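Side-chain contacts in Serine/threonine-protein kinase Tel1 (Chaetomium thermophilum, PDB 6SKY), which phosphorylates serine and threonine residues of proteins with ATP and probably acts as a DNA damage sensor that switches on checkpoint signalling: residues T2014-T2017 with A2018-E2022; W2035-T2038 with V2039-Y2043; R2134-T2137 with L2138-S2142; S2121-Y2124 with A2125-S2128; G1952-S1955 with L1956-G1960. All coordinates share one frame; numbering follows the deposited sequence.

Contact 1 of 5, residues T2014-T2017 with A2018-E2022; sequences TFTT and ARKLE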
loop_
_atom_site.group_PDB
_atom_site.type_symbol
_atom_site.label_atom_id
_atom_site.label_comp_id
_atom_site.label_asym_id
_atom_site.label_seq_id
_atom_site.Cartn_x
_atom_site.Cartn_y
_atom_site.Cartn_z
ATOM N N THR A 2014 -8.279 -3.715 -30.957
ATOM C CA THR A 2014 -8.894 -4.866 -31.603
ATOM C C THR A 2014 -7.859 -5.919 -31.957
ATOM O O THR A 2014 -8.002 -7.092 -31.599
ATOM C CB THR A 2014 -9.640 -4.423 -32.856
ATOM O OG1 THR A 2014 -10.602 -3.427 -32.508
ATOM C CG2 THR A 2014 -10.342 -5.589 -33.483
ATOM N N PHE A 2015 -6.788 -5.515 -32.637
ATOM C CA PHE A 2015 -5.864 -6.524 -33.136
ATOM C C PHE A 2015 -4.854 -6.989 -32.097
ATOM O O PHE A 2015 -4.418 -8.143 -32.156
ATOM C CB PHE A 2015 -5.199 -6.005 -34.399
ATOM C CG PHE A 2015 -6.141 -5.933 -35.546
ATOM C CD1 PHE A 2015 -6.323 -7.012 -36.368
ATOM C CD2 PHE A 2015 -6.902 -4.813 -35.759
ATOM C CE1 PHE A 2015 -7.211 -6.961 -37.393
ATOM C CE2 PHE A 2015 -7.790 -4.764 -36.786
ATOM C CZ PHE A 2015 -7.944 -5.838 -37.599
ATOM N N THR A 2016 -4.545 -6.169 -31.095
ATOM C CA THR A 2016 -3.762 -6.647 -29.965
ATOM C C THR A 2016 -4.522 -7.705 -29.186
ATOM O O THR A 2016 -3.963 -8.744 -28.824
ATOM C CB THR A 2016 -3.396 -5.482 -29.056
ATOM O OG1 THR A 2016 -2.647 -4.519 -29.795
ATOM C CG2 THR A 2016 -2.560 -5.960 -27.916
ATOM N N THR A 2017 -5.805 -7.458 -28.922
ATOM C CA THR A 2017 -6.616 -8.425 -28.197
ATOM C C THR A 2017 -6.803 -9.701 -28.997
ATOM O O THR A 2017 -6.770 -10.801 -28.438
ATOM C CB THR A 2017 -7.962 -7.804 -27.863
ATOM O OG1 THR A 2017 -7.754 -6.591 -27.137
ATOM C CG2 THR A 2017 -8.776 -8.733 -27.028
ATOM N N ALA A 2018 -6.997 -9.579 -30.309
ATOM C CA ALA A 2018 -7.143 -10.764 -31.138
ATOM C C ALA A 2018 -5.873 -11.594 -31.149
ATOM O O ALA A 2018 -5.934 -12.823 -31.178
ATOM C CB ALA A 2018 -7.527 -10.361 -32.554
ATOM N N ARG A 2019 -4.707 -10.946 -31.131
ATOM C CA ARG A 2019 -3.462 -11.702 -31.113
ATOM C C ARG A 2019 -3.210 -12.345 -29.757
ATOM O O ARG A 2019 -2.690 -13.460 -29.683
ATOM C CB ARG A 2019 -2.301 -10.802 -31.493
ATOM C CG ARG A 2019 -0.992 -11.521 -31.543
ATOM C CD ARG A 2019 0.149 -10.587 -31.816
ATOM N NE ARG A 2019 0.196 -9.468 -30.891
ATOM C CZ ARG A 2019 0.623 -9.553 -29.642
ATOM N NH1 ARG A 2019 0.633 -8.482 -28.875
ATOM N NH2 ARG A 2019 1.019 -10.708 -29.158
ATOM N N LYS A 2020 -3.559 -11.657 -28.671
ATOM C CA LYS A 2020 -3.336 -12.224 -27.347
ATOM C C LYS A 2020 -4.260 -13.400 -27.075
ATOM O O LYS A 2020 -3.839 -14.395 -26.483
ATOM C CB LYS A 2020 -3.517 -11.156 -26.281
ATOM C CG LYS A 2020 -2.383 -10.189 -26.201
ATOM C CD LYS A 2020 -2.700 -9.097 -25.225
ATOM C CE LYS A 2020 -1.545 -8.143 -25.098
ATOM N NZ LYS A 2020 -0.333 -8.870 -24.673
ATOM N N LEU A 2021 -5.524 -13.305 -27.475
ATOM C CA LEU A 2021 -6.436 -14.424 -27.288
ATOM C C LEU A 2021 -6.337 -15.460 -28.392
ATOM O O LEU A 2021 -6.979 -16.507 -28.287
ATOM C CB LEU A 2021 -7.872 -13.926 -27.196
ATOM C CG LEU A 2021 -8.173 -13.094 -25.960
ATOM C CD1 LEU A 2021 -9.556 -12.518 -26.045
ATOM C CD2 LEU A 2021 -8.023 -13.943 -24.732
ATOM N N GLU A 2022 -5.565 -15.188 -29.441
ATOM C CA GLU A 2022 -5.376 -16.087 -30.575
ATOM C C GLU A 2022 -6.686 -16.342 -31.314
ATOM O O GLU A 2022 -7.160 -17.467 -31.432
ATOM C CB GLU A 2022 -4.725 -17.388 -30.125
ATOM C CG GLU A 2022 -3.361 -17.169 -29.553
ATOM C CD GLU A 2022 -2.607 -18.448 -29.369
ATOM O OE1 GLU A 2022 -3.246 -19.514 -29.404
ATOM O OE2 GLU A 2022 -1.372 -18.393 -29.198
#

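Contact 2 of 5, residues W2035-T2038 with V2039-Y2043; sequences WAVT and VYKAY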
loop_
_atom_site.group_PDB
_atom_site.type_symbol
_atom_site.label_atom_id
_atom_site.label_comp_id
_atom_site.label_asym_id
_atom_site.label_seq_id
_atom_site.Cartn_x
_atom_site.Cartn_y
_atom_site.Cartn_z
ATOM N N TRP A 2035 0.719 -0.852 -36.201
ATOM C CA TRP A 2035 1.677 -1.933 -36.018
ATOM C C TRP A 2035 0.981 -3.224 -35.621
ATOM O O TRP A 2035 1.441 -4.319 -35.975
ATOM C CB TRP A 2035 2.714 -1.541 -34.970
ATOM C CG TRP A 2035 2.176 -1.523 -33.599
ATOM C CD1 TRP A 2035 1.580 -0.483 -32.972
ATOM C CD2 TRP A 2035 2.172 -2.607 -32.674
ATOM N NE1 TRP A 2035 1.202 -0.848 -31.711
ATOM C CE2 TRP A 2035 1.555 -2.151 -31.505
ATOM C CE3 TRP A 2035 2.627 -3.921 -32.723
ATOM C CZ2 TRP A 2035 1.382 -2.959 -30.400
ATOM C CZ3 TRP A 2035 2.456 -4.715 -31.630
ATOM C CH2 TRP A 2035 1.842 -4.237 -30.482
ATOM N N ALA A 2036 -0.134 -3.110 -34.900
ATOM C CA ALA A 2036 -0.862 -4.281 -34.441
ATOM C C ALA A 2036 -1.431 -5.060 -35.609
ATOM O O ALA A 2036 -1.427 -6.291 -35.595
ATOM C CB ALA A 2036 -1.965 -3.854 -33.486
ATOM N N VAL A 2037 -1.882 -4.361 -36.647
ATOM C CA VAL A 2037 -2.423 -5.028 -37.824
ATOM C C VAL A 2037 -1.326 -5.758 -38.584
ATOM O O VAL A 2037 -1.527 -6.875 -39.062
ATOM C CB VAL A 2037 -3.150 -4.010 -38.712
ATOM C CG1 VAL A 2037 -3.768 -4.694 -39.884
ATOM C CG2 VAL A 2037 -4.200 -3.297 -37.914
ATOM N N THR A 2038 -0.149 -5.147 -38.696
ATOM C CA THR A 2038 0.981 -5.779 -39.364
ATOM C C THR A 2038 1.377 -7.072 -38.671
ATOM O O THR A 2038 1.500 -8.135 -39.302
ATOM C CB THR A 2038 2.157 -4.810 -39.381
ATOM O OG1 THR A 2038 1.823 -3.659 -40.157
ATOM C CG2 THR A 2038 3.376 -5.458 -39.964
ATOM N N VAL A 2039 1.591 -6.992 -37.363
ATOM C CA VAL A 2039 1.993 -8.163 -36.599
ATOM C C VAL A 2039 0.899 -9.225 -36.631
ATOM O O VAL A 2039 1.175 -10.427 -36.762
ATOM C CB VAL A 2039 2.354 -7.719 -35.172
ATOM C CG1 VAL A 2039 2.182 -8.824 -34.210
ATOM C CG2 VAL A 2039 3.769 -7.227 -35.146
ATOM N N TYR A 2040 -0.362 -8.797 -36.557
ATOM C CA TYR A 2040 -1.475 -9.728 -36.606
ATOM C C TYR A 2040 -1.528 -10.462 -37.929
ATOM O O TYR A 2040 -1.792 -11.662 -37.960
ATOM C CB TYR A 2040 -2.780 -8.984 -36.377
ATOM C CG TYR A 2040 -3.971 -9.891 -36.364
ATOM C CD1 TYR A 2040 -4.208 -10.717 -35.293
ATOM C CD2 TYR A 2040 -4.855 -9.924 -37.420
ATOM C CE1 TYR A 2040 -5.276 -11.546 -35.272
ATOM C CE2 TYR A 2040 -5.931 -10.754 -37.403
ATOM C CZ TYR A 2040 -6.133 -11.563 -36.324
ATOM O OH TYR A 2040 -7.208 -12.400 -36.286
ATOM N N LYS A 2041 -1.317 -9.756 -39.039
ATOM C CA LYS A 2041 -1.362 -10.413 -40.336
ATOM C C LYS A 2041 -0.252 -11.433 -40.471
ATOM O O LYS A 2041 -0.464 -12.513 -41.026
ATOM C CB LYS A 2041 -1.284 -9.389 -41.457
ATOM C CG LYS A 2041 -2.499 -8.515 -41.542
ATOM C CD LYS A 2041 -2.752 -8.071 -42.952
ATOM C CE LYS A 2041 -1.701 -7.108 -43.423
ATOM N NZ LYS A 2041 -1.989 -5.734 -42.959
ATOM N N ALA A 2042 0.933 -11.127 -39.945
ATOM C CA ALA A 2042 2.005 -12.120 -39.965
ATOM C C ALA A 2042 1.627 -13.376 -39.183
ATOM O O ALA A 2042 1.803 -14.500 -39.669
ATOM C CB ALA A 2042 3.291 -11.516 -39.419
ATOM N N TYR A 2043 1.092 -13.216 -37.971
ATOM C CA TYR A 2043 0.765 -14.408 -37.185
ATOM C C TYR A 2043 -0.433 -15.160 -37.749
ATOM O O TYR A 2043 -0.482 -16.392 -37.674
ATOM C CB TYR A 2043 0.508 -14.048 -35.725
ATOM C CG TYR A 2043 1.755 -13.657 -35.002
ATOM C CD1 TYR A 2043 2.799 -14.539 -34.871
ATOM C CD2 TYR A 2043 1.893 -12.403 -34.459
ATOM C CE1 TYR A 2043 3.939 -14.178 -34.228
ATOM C CE2 TYR A 2043 3.028 -12.041 -33.810
ATOM C CZ TYR A 2043 4.046 -12.924 -33.700
ATOM O OH TYR A 2043 5.184 -12.548 -33.046
#

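Contact 3 of 5, residues R2134-T2137 with L2138-S2142; sequences RETT and LSMWS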
loop_
_atom_site.group_PDB
_atom_site.type_symbol
_atom_site.label_atom_id
_atom_site.label_comp_id
_atom_site.label_asym_id
_atom_site.label_seq_id
_atom_site.Cartn_x
_atom_site.Cartn_y
_atom_site.Cartn_z
ATOM N N ARG A 2134 6.910 -11.915 -28.557
ATOM C CA ARG A 2134 7.760 -13.099 -28.490
ATOM C C ARG A 2134 7.009 -14.291 -27.921
ATOM O O ARG A 2134 7.205 -15.429 -28.359
ATOM C CB ARG A 2134 8.994 -12.802 -27.652
ATOM C CG ARG A 2134 9.953 -13.945 -27.549
ATOM C CD ARG A 2134 10.914 -13.738 -26.420
ATOM N NE ARG A 2134 11.841 -12.649 -26.684
ATOM C CZ ARG A 2134 12.752 -12.227 -25.820
ATOM N NH1 ARG A 2134 13.559 -11.235 -26.138
ATOM N NH2 ARG A 2134 12.854 -12.799 -24.635
ATOM N N GLU A 2135 6.149 -14.046 -26.940
ATOM C CA GLU A 2135 5.309 -15.110 -26.405
ATOM C C GLU A 2135 4.391 -15.685 -27.475
ATOM O O GLU A 2135 4.254 -16.910 -27.602
ATOM C CB GLU A 2135 4.496 -14.568 -25.244
ATOM C CG GLU A 2135 3.614 -15.567 -24.583
ATOM C CD GLU A 2135 2.437 -14.904 -23.930
ATOM O OE1 GLU A 2135 2.093 -13.783 -24.353
ATOM O OE2 GLU A 2135 1.855 -15.492 -22.994
ATOM N N THR A 2136 3.740 -14.810 -28.242
ATOM C CA THR A 2136 2.892 -15.284 -29.336
ATOM C C THR A 2136 3.686 -16.101 -30.345
ATOM O O THR A 2136 3.231 -17.154 -30.799
ATOM C CB THR A 2136 2.221 -14.113 -30.035
ATOM O OG1 THR A 2136 1.485 -13.355 -29.079
ATOM C CG2 THR A 2136 1.275 -14.609 -31.070
ATOM N N THR A 2137 4.875 -15.630 -30.708
ATOM C CA THR A 2137 5.710 -16.347 -31.661
ATOM C C THR A 2137 6.031 -17.750 -31.175
ATOM O O THR A 2137 5.894 -18.722 -31.921
ATOM C CB THR A 2137 6.990 -15.560 -31.906
ATOM O OG1 THR A 2137 6.669 -14.319 -32.530
ATOM C CG2 THR A 2137 7.902 -16.312 -32.792
ATOM N N LEU A 2138 6.464 -17.874 -29.922
ATOM C CA LEU A 2138 6.883 -19.177 -29.420
ATOM C C LEU A 2138 5.709 -20.141 -29.303
ATOM O O LEU A 2138 5.840 -21.327 -29.630
ATOM C CB LEU A 2138 7.598 -19.020 -28.084
ATOM C CG LEU A 2138 9.011 -18.445 -28.159
ATOM C CD1 LEU A 2138 9.597 -18.316 -26.789
ATOM C CD2 LEU A 2138 9.884 -19.309 -29.018
ATOM N N SER A 2139 4.542 -19.653 -28.884
ATOM C CA SER A 2139 3.400 -20.557 -28.779
ATOM C C SER A 2139 2.904 -20.992 -30.150
ATOM O O SER A 2139 2.616 -22.177 -30.362
ATOM C CB SER A 2139 2.277 -19.904 -27.988
ATOM O OG SER A 2139 1.528 -19.037 -28.800
ATOM N N MET A 2140 2.806 -20.058 -31.101
ATOM C CA MET A 2140 2.386 -20.423 -32.449
ATOM C C MET A 2140 3.340 -21.421 -33.079
ATOM O O MET A 2140 2.909 -22.360 -33.750
ATOM C CB MET A 2140 2.278 -19.183 -33.324
ATOM C CG MET A 2140 1.061 -18.347 -33.063
ATOM S SD MET A 2140 -0.444 -19.173 -33.561
ATOM C CE MET A 2140 -0.033 -19.560 -35.242
ATOM N N TRP A 2141 4.642 -21.234 -32.888
ATOM C CA TRP A 2141 5.601 -22.179 -33.440
ATOM C C TRP A 2141 5.462 -23.543 -32.793
ATOM O O TRP A 2141 5.645 -24.568 -33.451
ATOM C CB TRP A 2141 7.008 -21.640 -33.252
ATOM C CG TRP A 2141 8.039 -22.321 -34.050
ATOM C CD1 TRP A 2141 8.121 -22.373 -35.400
ATOM C CD2 TRP A 2141 9.177 -23.015 -33.552
ATOM N NE1 TRP A 2141 9.230 -23.071 -35.779
ATOM C CE2 TRP A 2141 9.898 -23.475 -34.657
ATOM C CE3 TRP A 2141 9.652 -23.299 -32.274
ATOM C CZ2 TRP A 2141 11.061 -24.206 -34.526
ATOM C CZ3 TRP A 2141 10.805 -24.018 -32.149
ATOM C CH2 TRP A 2141 11.499 -24.466 -33.264
ATOM N N SER A 2142 5.150 -23.582 -31.501
ATOM C CA SER A 2142 4.960 -24.872 -30.851
ATOM C C SER A 2142 3.697 -25.572 -31.329
ATOM O O SER A 2142 3.624 -26.802 -31.284
ATOM C CB SER A 2142 4.922 -24.695 -29.343
ATOM O OG SER A 2142 4.488 -25.880 -28.720
#

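Contact 4 of 5, residues S2121-Y2124 with A2125-S2128; sequences SGRY and ADVS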
loop_
_atom_site.group_PDB
_atom_site.type_symbol
_atom_site.label_atom_id
_atom_site.label_comp_id
_atom_site.label_asym_id
_atom_site.label_seq_id
_atom_site.Cartn_x
_atom_site.Cartn_y
_atom_site.Cartn_z
ATOM N N SER A 2121 16.702 -2.612 -18.094
ATOM C CA SER A 2121 16.701 -1.184 -17.806
ATOM C C SER A 2121 15.932 -0.342 -18.813
ATOM O O SER A 2121 15.763 0.859 -18.585
ATOM C CB SER A 2121 18.138 -0.662 -17.729
ATOM O OG SER A 2121 19.058 -1.644 -18.167
ATOM N N GLY A 2122 15.465 -0.921 -19.908
ATOM C CA GLY A 2122 14.869 -0.151 -20.970
ATOM C C GLY A 2122 13.485 0.356 -20.638
ATOM O O GLY A 2122 12.914 0.100 -19.583
ATOM N N ARG A 2123 12.938 1.107 -21.585
ATOM C CA ARG A 2123 11.610 1.675 -21.433
ATOM C C ARG A 2123 10.570 0.567 -21.388
ATOM O O ARG A 2123 10.720 -0.472 -22.028
ATOM C CB ARG A 2123 11.329 2.627 -22.586
ATOM C CG ARG A 2123 10.163 3.532 -22.376
ATOM C CD ARG A 2123 10.239 4.694 -23.327
ATOM N NE ARG A 2123 11.596 5.218 -23.407
ATOM C CZ ARG A 2123 11.908 6.399 -23.920
ATOM N NH1 ARG A 2123 13.171 6.794 -23.955
ATOM N NH2 ARG A 2123 10.957 7.191 -24.388
ATOM N N TYR A 2124 9.503 0.784 -20.626
ATOM C CA TYR A 2124 8.589 -0.321 -20.375
ATOM C C TYR A 2124 7.674 -0.615 -21.552
ATOM O O TYR A 2124 7.338 -1.777 -21.781
ATOM C CB TYR A 2124 7.744 -0.059 -19.135
ATOM C CG TYR A 2124 6.689 -1.113 -18.939
ATOM C CD1 TYR A 2124 7.035 -2.413 -18.604
ATOM C CD2 TYR A 2124 5.353 -0.820 -19.114
ATOM C CE1 TYR A 2124 6.082 -3.377 -18.442
ATOM C CE2 TYR A 2124 4.394 -1.779 -18.952
ATOM C CZ TYR A 2124 4.762 -3.054 -18.614
ATOM O OH TYR A 2124 3.794 -4.009 -18.453
ATOM N N ALA A 2125 7.252 0.401 -22.301
ATOM C CA ALA A 2125 6.366 0.155 -23.433
ATOM C C ALA A 2125 7.035 -0.740 -24.472
ATOM O O ALA A 2125 6.447 -1.728 -24.935
ATOM C CB ALA A 2125 5.935 1.479 -24.051
ATOM N N ASP A 2126 8.282 -0.427 -24.825
ATOM C CA ASP A 2126 9.003 -1.217 -25.814
ATOM C C ASP A 2126 9.228 -2.636 -25.330
ATOM O O ASP A 2126 9.057 -3.595 -26.089
ATOM C CB ASP A 2126 10.341 -0.559 -26.129
ATOM C CG ASP A 2126 10.245 0.945 -26.208
ATOM O OD1 ASP A 2126 9.119 1.464 -26.347
ATOM O OD2 ASP A 2126 11.296 1.613 -26.134
ATOM N N VAL A 2127 9.617 -2.785 -24.067
ATOM C CA VAL A 2127 9.915 -4.102 -23.524
ATOM C C VAL A 2127 8.663 -4.958 -23.489
ATOM O O VAL A 2127 8.682 -6.125 -23.887
ATOM C CB VAL A 2127 10.550 -3.971 -22.131
ATOM C CG1 VAL A 2127 10.677 -5.321 -21.493
ATOM C CG2 VAL A 2127 11.897 -3.335 -22.244
ATOM N N SER A 2128 7.553 -4.391 -23.025
ATOM C CA SER A 2128 6.326 -5.166 -22.939
ATOM C C SER A 2128 5.844 -5.580 -24.315
ATOM O O SER A 2128 5.411 -6.720 -24.510
ATOM C CB SER A 2128 5.251 -4.371 -22.214
ATOM O OG SER A 2128 4.749 -3.351 -23.036
#

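Contact 5 of 5, residues G1952-S1955 with L1956-G1960; sequences GAKS and LAFRG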
loop_
_atom_site.group_PDB
_atom_site.type_symbol
_atom_site.label_atom_id
_atom_site.label_comp_id
_atom_site.label_asym_id
_atom_site.label_seq_id
_atom_site.Cartn_x
_atom_site.Cartn_y
_atom_site.Cartn_z
ATOM N N GLY A 1952 -2.755 1.326 -13.866
ATOM C CA GLY A 1952 -3.452 0.077 -14.081
ATOM C C GLY A 1952 -4.861 0.106 -13.550
ATOM O O GLY A 1952 -5.757 0.653 -14.194
ATOM N N ALA A 1953 -5.074 -0.506 -12.387
ATOM C CA ALA A 1953 -6.387 -0.478 -11.767
ATOM C C ALA A 1953 -6.783 0.915 -11.309
ATOM O O ALA A 1953 -7.978 1.184 -11.139
ATOM C CB ALA A 1953 -6.423 -1.441 -10.583
ATOM N N LYS A 1954 -5.816 1.804 -11.111
ATOM C CA LYS A 1954 -6.133 3.117 -10.569
ATOM C C LYS A 1954 -6.918 3.951 -11.566
ATOM O O LYS A 1954 -7.790 4.730 -11.176
ATOM C CB LYS A 1954 -4.853 3.829 -10.158
ATOM C CG LYS A 1954 -5.073 5.167 -9.503
ATOM C CD LYS A 1954 -5.127 5.057 -8.000
ATOM C CE LYS A 1954 -5.119 6.431 -7.364
ATOM N NZ LYS A 1954 -5.074 6.334 -5.882
ATOM N N SER A 1955 -6.625 3.815 -12.853
ATOM C CA SER A 1955 -7.449 4.493 -13.840
ATOM C C SER A 1955 -8.699 3.706 -14.163
ATOM O O SER A 1955 -9.694 4.296 -14.582
ATOM C CB SER A 1955 -6.656 4.757 -15.117
ATOM O OG SER A 1955 -6.226 3.555 -15.711
ATOM N N LEU A 1956 -8.671 2.389 -13.962
ATOM C CA LEU A 1956 -9.861 1.577 -14.170
ATOM C C LEU A 1956 -10.959 1.953 -13.191
ATOM O O LEU A 1956 -12.134 1.958 -13.551
ATOM C CB LEU A 1956 -9.508 0.100 -14.045
ATOM C CG LEU A 1956 -10.656 -0.898 -13.997
ATOM C CD1 LEU A 1956 -11.474 -0.823 -15.251
ATOM C CD2 LEU A 1956 -10.114 -2.287 -13.818
ATOM N N ALA A 1957 -10.595 2.312 -11.961
ATOM C CA ALA A 1957 -11.587 2.751 -10.984
ATOM C C ALA A 1957 -12.304 4.018 -11.438
ATOM O O ALA A 1957 -13.539 4.061 -11.518
ATOM C CB ALA A 1957 -10.911 2.978 -9.637
ATOM N N PHE A 1958 -11.539 5.069 -11.728
ATOM C CA PHE A 1958 -12.128 6.344 -12.119
ATOM C C PHE A 1958 -12.875 6.233 -13.440
ATOM O O PHE A 1958 -13.940 6.839 -13.614
ATOM C CB PHE A 1958 -11.041 7.409 -12.213
ATOM C CG PHE A 1958 -10.470 7.816 -10.893
ATOM C CD1 PHE A 1958 -9.570 7.015 -10.237
ATOM C CD2 PHE A 1958 -10.828 9.006 -10.312
ATOM C CE1 PHE A 1958 -9.051 7.389 -9.028
ATOM C CE2 PHE A 1958 -10.304 9.378 -9.106
ATOM C CZ PHE A 1958 -9.418 8.569 -8.467
ATOM N N ARG A 1959 -12.346 5.450 -14.381
ATOM C CA ARG A 1959 -13.022 5.275 -15.655
ATOM C C ARG A 1959 -14.305 4.479 -15.505
ATOM O O ARG A 1959 -15.301 4.793 -16.156
ATOM C CB ARG A 1959 -12.103 4.590 -16.653
ATOM C CG ARG A 1959 -11.412 5.527 -17.581
ATOM C CD ARG A 1959 -12.378 6.472 -18.233
ATOM N NE ARG A 1959 -11.654 7.563 -18.866
ATOM C CZ ARG A 1959 -12.233 8.605 -19.441
ATOM N NH1 ARG A 1959 -11.493 9.552 -19.991
ATOM N NH2 ARG A 1959 -13.550 8.701 -19.461
ATOM N N GLY A 1960 -14.307 3.438 -14.677
ATOM C CA GLY A 1960 -15.536 2.711 -14.440
ATOM C C GLY A 1960 -16.599 3.574 -13.803
ATOM O O GLY A 1960 -17.776 3.471 -14.142
#

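Contact 1 of 5, residues T2014-T2017 with A2018-E2022
The carbonyl oxygen of T2016 receives the amide of K2020, N to O 2.9 Å, and the lysine's own CG packs against that same oxygen at 3.4 Å. A2018, R2019 and L2021 repeat the i to i+4 backbone bond to T2014, F2015 and T2017. Beside this spine, T2016 and K2020 run side by side and point the same way. With CG2 of T2016 anti to the backbone N (OG1 chi1 -59°), the methyl lies alongside the lysine chain, CG2 to CE 3.7 Å, while OG1 bonds back to the carbonyl of D2012. T2017 does likewise: OG1 bonds to the carbonyl of A2013, and CG2 lies 4.0 Å from CD1 of L2021. Threonine suits both places, since its hydroxyl is satisfied within the helix and its methyl packs along the next turn. E2022, with positive phi, is the C' residue of a Schellman motif closing helix 2011-2021, and its carbonyl is bonded by R1970 of the second subunit. T2017 and L2021 rest on helix 1991-1999, F2015 meets Y2040 of helix 2035-2047 edge-to-face, and R2019 reaches helix 2124-2143 through weak hydrogen bonds to S2132 and T2136.

Contact 2 of 5, residues W2035-T2038 with V2039-Y2043
W2035 brings the CE3 edge of its indole to CG2 of V2039, 4.3 Å away, the methyl lying near the ring plane and not over a face. It is a light apolar touch one helical turn on. The indole gets there because its chi1 of 72° sets CG between the backbone N and the carbonyl carbon, and a beta-branched valine offers a methyl on that side. On another side of the helix V2037 and K2041 cross obliquely. The lysine chain bends at chi3 and chi4, which brings NZ past the CG1 methyl of V2037 at 3.7 Å; that methyl is anti to the valine's backbone N. Nearer the backbone, CG of K2041 lies beside the carbonyl oxygen of V2037. The amino group has a polar partner in the carbonyl of P2029, to which it makes a weak hydrogen bond. Beneath these side chains runs the i to i+4 backbone pattern, V2039 N to W2035 O being 3.0 Å. T2038 OG1 makes a weak hydrogen bond to the carbonyl of S2034. Y2040 hydrogen-bonds I2023 and L2026 through its hydroxyl, tying down the connection from helix 2011-2021. Around this first part of helix 2035-2047, V2039 lies against R2019 of helix 2011-2021 and C2133 of helix 2124-2143, while W2035 and A2042 face helix 2077-2097.

Contact 3 of 5, residues R2134-T2137 with L2138-S2142
T2136 and M2140, one turn apart, lean the same way and run roughly alongside each other, CG2 of the threonine 4.2 Å from CG of the methionine. The thioether chain then bends at chi2 and chi3 and carries its end away, to M2046 and Y2047 of helix 2035-2047; a flexible, unbranched methionine is well suited to follow such a curved path. L2138 lies one turn on from R2134. Its CG is anti to the carbonyl carbon (chi1 -74°) and sits 3.5 Å from the carbonyl oxygen of R2134; CD1 is 4.5 Å from the arginine CG, a loose contact between a leucine methyl and that methylene. The guanidinium forms a cation-pi pair with F2112 and a long, weak ion pair with E2092. In the alpha-helical FAT region of this PIKK-family kinase, helix 2124-2143 packs here against helices 2035-2047, 2077-2097 and 2154-2174. S2139 OG, between the backbone N and the carbonyl carbon (chi1 81°), hydrogen-bonds E2022 OE2; T2136 O, 3.2 Å from OG, is a second acceptor within reach of the same proton, so that bond is not settled. T2137 OG1 hydrogen-bonds C2133 O and lies at Y2043 OH, a pairing modelled too short to be taken literally. W2141 N donates to T2137 O at 3.0 Å, and its indole heads away to I2096 on helix 2077-2097 and to V2099 and L2152 in loops.

Contact 4 of 5, residues S2121-Y2124 with A2125-S2128
Y2124 lays one face of its ring over S2128: the serine CB sits 3.8 Å above the ring plane, displaced toward the rim, in a CH-pi contact. The nearest ring carbon is CZ, 3.9 Å from S2128 CB. The tyrosine reaches this place because CG is anti to the backbone N (chi1 174°), which lays the ring out beside the helix, where S2128 lies against its face. A small serine lets the flat ring come close, and its OG, held between the backbone N and the carbonyl carbon (chi1 74°), turns back to hydrogen-bond A2125 O at 3.0 Å. V2127 points its CB toward the preceding segment. The CB of R2123 touches D2126 OD2 at 3.7 Å, whereas NE remains 4.5 Å from OD2, with the oxygen well out of the guanidinium plane: opposite charges near each other, no salt bridge. Each charge has a firmer partner, R2123 with D1925 and D2126 with R2081. The connection before the helix also meets the kinase region, where R2640 bonds S2121 OG. With R2123 at the N-cap position, the i to i+4 bonds begin as V2127 N to R2123 O at 3.3 Å and continue as S2128 N to Y2124 O at 2.9 Å, the first turn of an alpha-helix, here the start of helix 2124-2143 after a short link from helix 2102-2119.

Contact 5 of 5, residues G1952-S1955 with L1956-G1960
K1954 and F1958 meet across the first turns of helix 1953-1968, whose N-cap position is held by G1952, in the helical FAT region. Backbone bonds come first. L1956 N to G1952 O is weak at 3.4 Å, whereas A1957 N to A1953 O (3.0 Å) and R1959 N to S1955 O (2.9 Å) are regular. Among polar side chains, S1955 OG lies between the backbone N and the carbonyl carbon (chi1 62°), and this small hydroxyl bonds back to the carbonyl of D1951, four residues earlier and ahead of the N-cap residue. R1959, bent at chi2, forms a salt bridge with D1977 of helix 1974-1988. Apolar packing points several ways: L1956 meets L1981 on helix 1974-1988 and L1993 of the second subunit, while F1958 lies on L1939 and L1943 of helix 1939-1948. The phenyl ring also meets H2217 of the second subunit, their planes about 60° apart, which makes this turn part of the dimer interface. Within the helix, the aliphatic CE of K1954 runs 4.4 Å from F1958 CE1. The K1954 carbonyl oxygen meets the same ring at its edge, near its plane, 3.0 Å from CD1.

All five contacts are local, each between consecutive segments of one chain stretch, so none closes a long loop; they come in series, without nesting or crossing. Contact 5 comes first, near the start of helix 1953-1968, and contact 1 then takes up most of helix 2011-2021 together with its C-terminal end. Contact 2 opens the next helix, 2035-2047. Contacts 4 and 3 then occupy the beginning and later part of helix 2124-2143, their centres about 20 Å apart. Contacts 1, 2 and 3 touch one another in pairs, binding three FAT-region helices into one cluster. Contact 4 faces the kinase region, while contacts 1 and 5, at separate places, both reach the second subunit.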